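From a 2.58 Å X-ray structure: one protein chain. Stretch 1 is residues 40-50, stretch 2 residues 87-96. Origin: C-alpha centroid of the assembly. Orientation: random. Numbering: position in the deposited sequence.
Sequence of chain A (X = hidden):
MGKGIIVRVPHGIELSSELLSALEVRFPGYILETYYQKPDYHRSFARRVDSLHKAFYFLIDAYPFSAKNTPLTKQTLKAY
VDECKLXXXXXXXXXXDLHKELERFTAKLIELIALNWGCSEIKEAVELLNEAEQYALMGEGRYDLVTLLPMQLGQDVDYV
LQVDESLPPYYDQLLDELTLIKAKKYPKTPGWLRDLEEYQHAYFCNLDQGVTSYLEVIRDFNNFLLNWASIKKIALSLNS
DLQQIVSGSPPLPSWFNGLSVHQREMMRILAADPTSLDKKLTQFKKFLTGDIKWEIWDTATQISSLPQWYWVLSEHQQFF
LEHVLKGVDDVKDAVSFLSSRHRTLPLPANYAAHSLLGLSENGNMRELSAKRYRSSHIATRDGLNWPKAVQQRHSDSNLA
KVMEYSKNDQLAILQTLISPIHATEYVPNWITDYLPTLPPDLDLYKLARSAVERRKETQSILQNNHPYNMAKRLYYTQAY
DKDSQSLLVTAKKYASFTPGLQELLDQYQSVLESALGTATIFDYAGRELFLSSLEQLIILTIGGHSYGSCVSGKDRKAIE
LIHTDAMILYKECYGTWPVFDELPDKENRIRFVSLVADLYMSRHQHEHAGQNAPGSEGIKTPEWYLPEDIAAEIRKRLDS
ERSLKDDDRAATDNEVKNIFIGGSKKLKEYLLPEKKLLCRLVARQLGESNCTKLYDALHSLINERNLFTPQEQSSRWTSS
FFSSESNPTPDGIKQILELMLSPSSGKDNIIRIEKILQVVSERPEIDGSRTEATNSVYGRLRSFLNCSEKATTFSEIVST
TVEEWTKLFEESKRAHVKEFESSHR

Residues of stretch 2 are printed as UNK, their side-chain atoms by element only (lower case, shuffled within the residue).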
# COMPACT_ATOMS: atom_id res chain seq x y z
N ASP A 40 5.71 19.69 -12.51
CA ASP A 40 6.69 20.12 -11.51
C ASP A 40 7.18 18.90 -10.70
O ASP A 40 6.58 18.50 -9.70
CB ASP A 40 6.05 21.15 -10.59
CG ASP A 40 7.04 21.73 -9.61
OD1 ASP A 40 8.18 21.22 -9.52
OD2 ASP A 40 6.65 22.70 -8.93
N TYR A 41 8.28 18.30 -11.14
CA TYR A 41 8.71 17.08 -10.48
C TYR A 41 9.35 17.36 -9.10
O TYR A 41 9.28 16.53 -8.21
CB TYR A 41 9.53 16.18 -11.44
CG TYR A 41 8.61 15.39 -12.40
CD1 TYR A 41 7.66 14.45 -11.90
CD2 TYR A 41 8.63 15.61 -13.80
CE1 TYR A 41 6.81 13.74 -12.76
CE2 TYR A 41 7.78 14.91 -14.65
CZ TYR A 41 6.87 13.98 -14.12
OH TYR A 41 6.03 13.29 -14.96
N HIS A 42 9.90 18.55 -8.89
CA HIS A 42 10.31 18.94 -7.55
C HIS A 42 9.16 18.92 -6.54
O HIS A 42 9.33 18.51 -5.40
CB HIS A 42 11.03 20.29 -7.49
CG HIS A 42 11.54 20.60 -6.12
ND1 HIS A 42 10.78 21.27 -5.17
CD2 HIS A 42 12.68 20.21 -5.49
CE1 HIS A 42 11.46 21.33 -4.03
NE2 HIS A 42 12.60 20.68 -4.20
N ARG A 43 7.98 19.31 -6.97
CA ARG A 43 6.79 19.22 -6.09
C ARG A 43 6.51 17.76 -5.71
O ARG A 43 6.35 17.45 -4.55
CB ARG A 43 5.54 19.86 -6.74
CG ARG A 43 4.37 20.01 -5.74
CD ARG A 43 3.11 20.66 -6.30
NE ARG A 43 2.19 19.66 -6.83
CZ ARG A 43 1.01 19.35 -6.30
NH1 ARG A 43 0.56 19.94 -5.21
NH2 ARG A 43 0.28 18.42 -6.87
N SER A 44 6.48 16.86 -6.69
CA SER A 44 6.17 15.46 -6.42
C SER A 44 7.20 14.83 -5.48
O SER A 44 6.88 14.00 -4.63
CB SER A 44 5.98 14.66 -7.72
OG SER A 44 4.77 15.12 -8.39
N PHE A 45 8.42 15.31 -5.60
CA PHE A 45 9.52 14.84 -4.75
C PHE A 45 9.34 15.27 -3.28
O PHE A 45 9.41 14.46 -2.36
CB PHE A 45 10.84 15.34 -5.33
CG PHE A 45 11.97 15.22 -4.40
CD1 PHE A 45 12.62 14.03 -4.27
CD2 PHE A 45 12.36 16.29 -3.65
CE1 PHE A 45 13.64 13.90 -3.38
CE2 PHE A 45 13.38 16.17 -2.76
CZ PHE A 45 14.01 14.97 -2.63
N ALA A 46 9.10 16.53 -3.05
CA ALA A 46 8.83 16.97 -1.70
C ALA A 46 7.58 16.29 -1.12
O ALA A 46 7.51 16.02 0.06
CB ALA A 46 8.65 18.48 -1.69
N ARG A 47 6.56 16.04 -1.95
CA ARG A 47 5.33 15.45 -1.41
C ARG A 47 5.63 14.06 -0.94
O ARG A 47 5.16 13.68 0.12
CB ARG A 47 4.12 15.44 -2.37
CG ARG A 47 3.55 16.80 -2.70
CD ARG A 47 2.38 16.70 -3.69
NE ARG A 47 1.19 16.78 -2.86
CZ ARG A 47 0.14 15.96 -2.90
NH1 ARG A 47 -0.02 14.98 -3.79
NH2 ARG A 47 -0.82 16.16 -2.02
N ARG A 48 6.44 13.33 -1.70
CA ARG A 48 6.71 11.92 -1.37
C ARG A 48 7.60 11.82 -0.16
O ARG A 48 7.36 11.00 0.72
CB ARG A 48 7.35 11.17 -2.52
CG ARG A 48 7.19 9.67 -2.45
CD ARG A 48 6.02 9.21 -3.28
NE ARG A 48 5.63 7.88 -2.92
CZ ARG A 48 4.93 7.58 -1.85
NH1 ARG A 48 4.50 8.54 -1.07
NH2 ARG A 48 4.64 6.31 -1.56
N VAL A 49 8.64 12.64 -0.11
CA VAL A 49 9.45 12.69 1.08
C VAL A 49 8.58 12.97 2.29
O VAL A 49 8.63 12.22 3.28
CB VAL A 49 10.57 13.76 0.99
CG1 VAL A 49 11.25 13.93 2.34
CG2 VAL A 49 11.63 13.35 -0.02
N ASP A 50 7.77 14.02 2.22
CA ASP A 50 6.97 14.46 3.35
C ASP A 50 6.01 13.37 3.77
O ASP A 50 5.87 13.07 4.93
CB ASP A 50 6.26 15.78 3.00
CG ASP A 50 5.33 16.31 4.12
OD1 ASP A 50 5.78 16.66 5.24
OD2 ASP A 50 4.13 16.41 3.86
N UNK A 87 17.81 17.09 5.05
CA UNK A 87 18.78 16.96 4.00
C UNK A 87 18.20 16.94 2.57
O UNK A 87 18.91 17.26 1.62
c UNK A 87 19.62 15.70 4.24
N UNK A 88 16.93 16.58 2.41
CA UNK A 88 16.29 16.63 1.09
C UNK A 88 15.70 18.01 0.69
O UNK A 88 15.30 18.19 -0.44
c UNK A 88 15.15 15.61 1.01
o UNK A 88 14.04 16.10 1.77
c UNK A 88 15.61 14.18 1.47
N UNK A 89 15.67 18.99 1.58
CA UNK A 89 15.17 20.33 1.20
C UNK A 89 16.08 21.02 0.17
O UNK A 89 15.61 21.84 -0.62
c UNK A 89 14.19 20.70 3.57
c UNK A 89 15.02 21.32 2.39
o UNK A 89 16.32 21.72 2.82
N UNK A 90 17.36 20.68 0.20
CA UNK A 90 18.28 21.20 -0.81
C UNK A 90 18.12 20.56 -2.20
O UNK A 90 18.38 21.23 -3.19
o UNK A 90 19.61 23.21 0.64
o UNK A 90 20.90 21.69 1.62
c UNK A 90 20.12 22.06 0.71
c UNK A 90 19.74 21.05 -0.34
N UNK A 91 17.72 19.29 -2.27
CA UNK A 91 17.72 18.56 -3.55
C UNK A 91 17.16 19.39 -4.71
O UNK A 91 16.00 19.80 -4.68
c UNK A 91 16.94 17.27 -3.42
N UNK A 92 18.00 19.64 -5.72
CA UNK A 92 17.61 20.36 -6.96
C UNK A 92 18.07 19.52 -8.13
O UNK A 92 19.04 18.78 -8.01
c UNK A 92 16.81 23.56 -5.96
n UNK A 92 14.31 23.86 -5.85
c UNK A 92 15.47 23.00 -5.47
c UNK A 92 17.32 22.93 -7.28
c UNK A 92 18.28 21.76 -7.05
N UNK A 93 17.37 19.61 -9.25
CA UNK A 93 17.86 18.98 -10.47
C UNK A 93 16.80 18.35 -11.37
O UNK A 93 15.60 18.70 -11.35
N UNK A 94 17.26 17.39 -12.17
CA UNK A 94 16.37 16.69 -13.07
C UNK A 94 15.59 15.63 -12.29
O UNK A 94 16.01 15.16 -11.23
o UNK A 94 18.14 15.09 -13.52
c UNK A 94 17.21 16.00 -14.14
N UNK A 95 14.50 15.18 -12.87
CA UNK A 95 13.77 14.09 -12.30
C UNK A 95 14.64 12.89 -11.93
O UNK A 95 14.29 12.12 -11.01
c UNK A 95 10.73 11.80 -13.20
c UNK A 95 13.26 12.98 -14.47
c UNK A 95 12.64 13.62 -13.23
c UNK A 95 11.64 12.74 -12.42
N UNK A 96 15.76 12.71 -12.63
CA UNK A 96 16.71 11.65 -12.31
C UNK A 96 17.45 11.87 -11.03
O UNK A 96 17.70 10.93 -10.33
c UNK A 96 17.28 10.91 -14.68
c UNK A 96 17.79 11.54 -13.38
o UNK A 96 17.73 11.38 -15.77
o UNK A 96 16.46 9.97 -14.59

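Position 87 carries a single side-chain carbon and lies beyond the reach of stretch 1. One carbon alone means alanine, Ala87; its one methyl exposes little apolar surface and makes no contact here. At position 88 the CB bears one oxygen and one carbon and points toward the helix of stretch 1, where the oxygen lies 3.6 Å from Val49 CG1 and the CB 3.9 Å from Phe45 CZ. This fork is threonine. The compact side chain of Thr88 packs against both Phe45 and Val49, while its buried hydroxyl is satisfied by a hydrogen bond to a residue just outside the stretch.

Position 89 repeats the fork of one oxygen and one carbon, but its CA-to-CB bond points away. It is Thr89, whose polar hydroxyl suits an exposed site and hydrogen-bonds a residue just outside the stretch. Position 90 has two carbons, the second carrying two oxygens, and touches nothing on stretch 1: Asp90. It too points away, exposed and poorly ordered; a charged carboxylate is at home in solvent.

At position 91 a single carbon, the CB, points toward the helix and rests 3.8 Å from Phe45 CE2. It is Ala91, a small apolar group close to the aromatic ring. Position 92 has four carbons in a row ending in nitrogen; the chain starts away from stretch 1, yet its end comes back to the imidazole of His42. This is lysine. Lys92 CE is 3.9 Å from His42 NE2 and NZ sits over one ring face, though high B-factors leave the position of this end less certain.

Position 93 has no side-chain atoms and no contact: Gly93. A CB would jam against the carbonyl O of Lys92, so the backbone itself calls for glycine. Position 94, one carbon then one oxygen, points away: Ser94, whose short hydroxyl suits the N-cap, capping a backbone N just past the stretch.

Position 95 has four carbons, forked at the first, and its two-carbon arm lies over the Tyr41 ring. This is isoleucine: Ile95 CG1 is 4.0 Å from Tyr41 CG, and CD1 makes a CH-pi contact with the ring. Position 96, two carbons with two oxygens on the second, is out of reach: Asp96, its polar carboxylate suiting an exposed site, with OD1 bonded elsewhere in the structure.

The contact works by packing, without a hydrogen bond between the stretches. Tyr41, His42, Phe45 and Val49 present one side of a helix to stretch 2, meeting Ile95, Lys92, Ala91 and Thr88. Backbone carbonyls join in: Ala91 O lies 3.4 Å from His42 CD2, and Thr88 O 3.6 Å from Phe45 CE2, both at ring edges.

Stretch 2 (87-96) ATTDAKGSID
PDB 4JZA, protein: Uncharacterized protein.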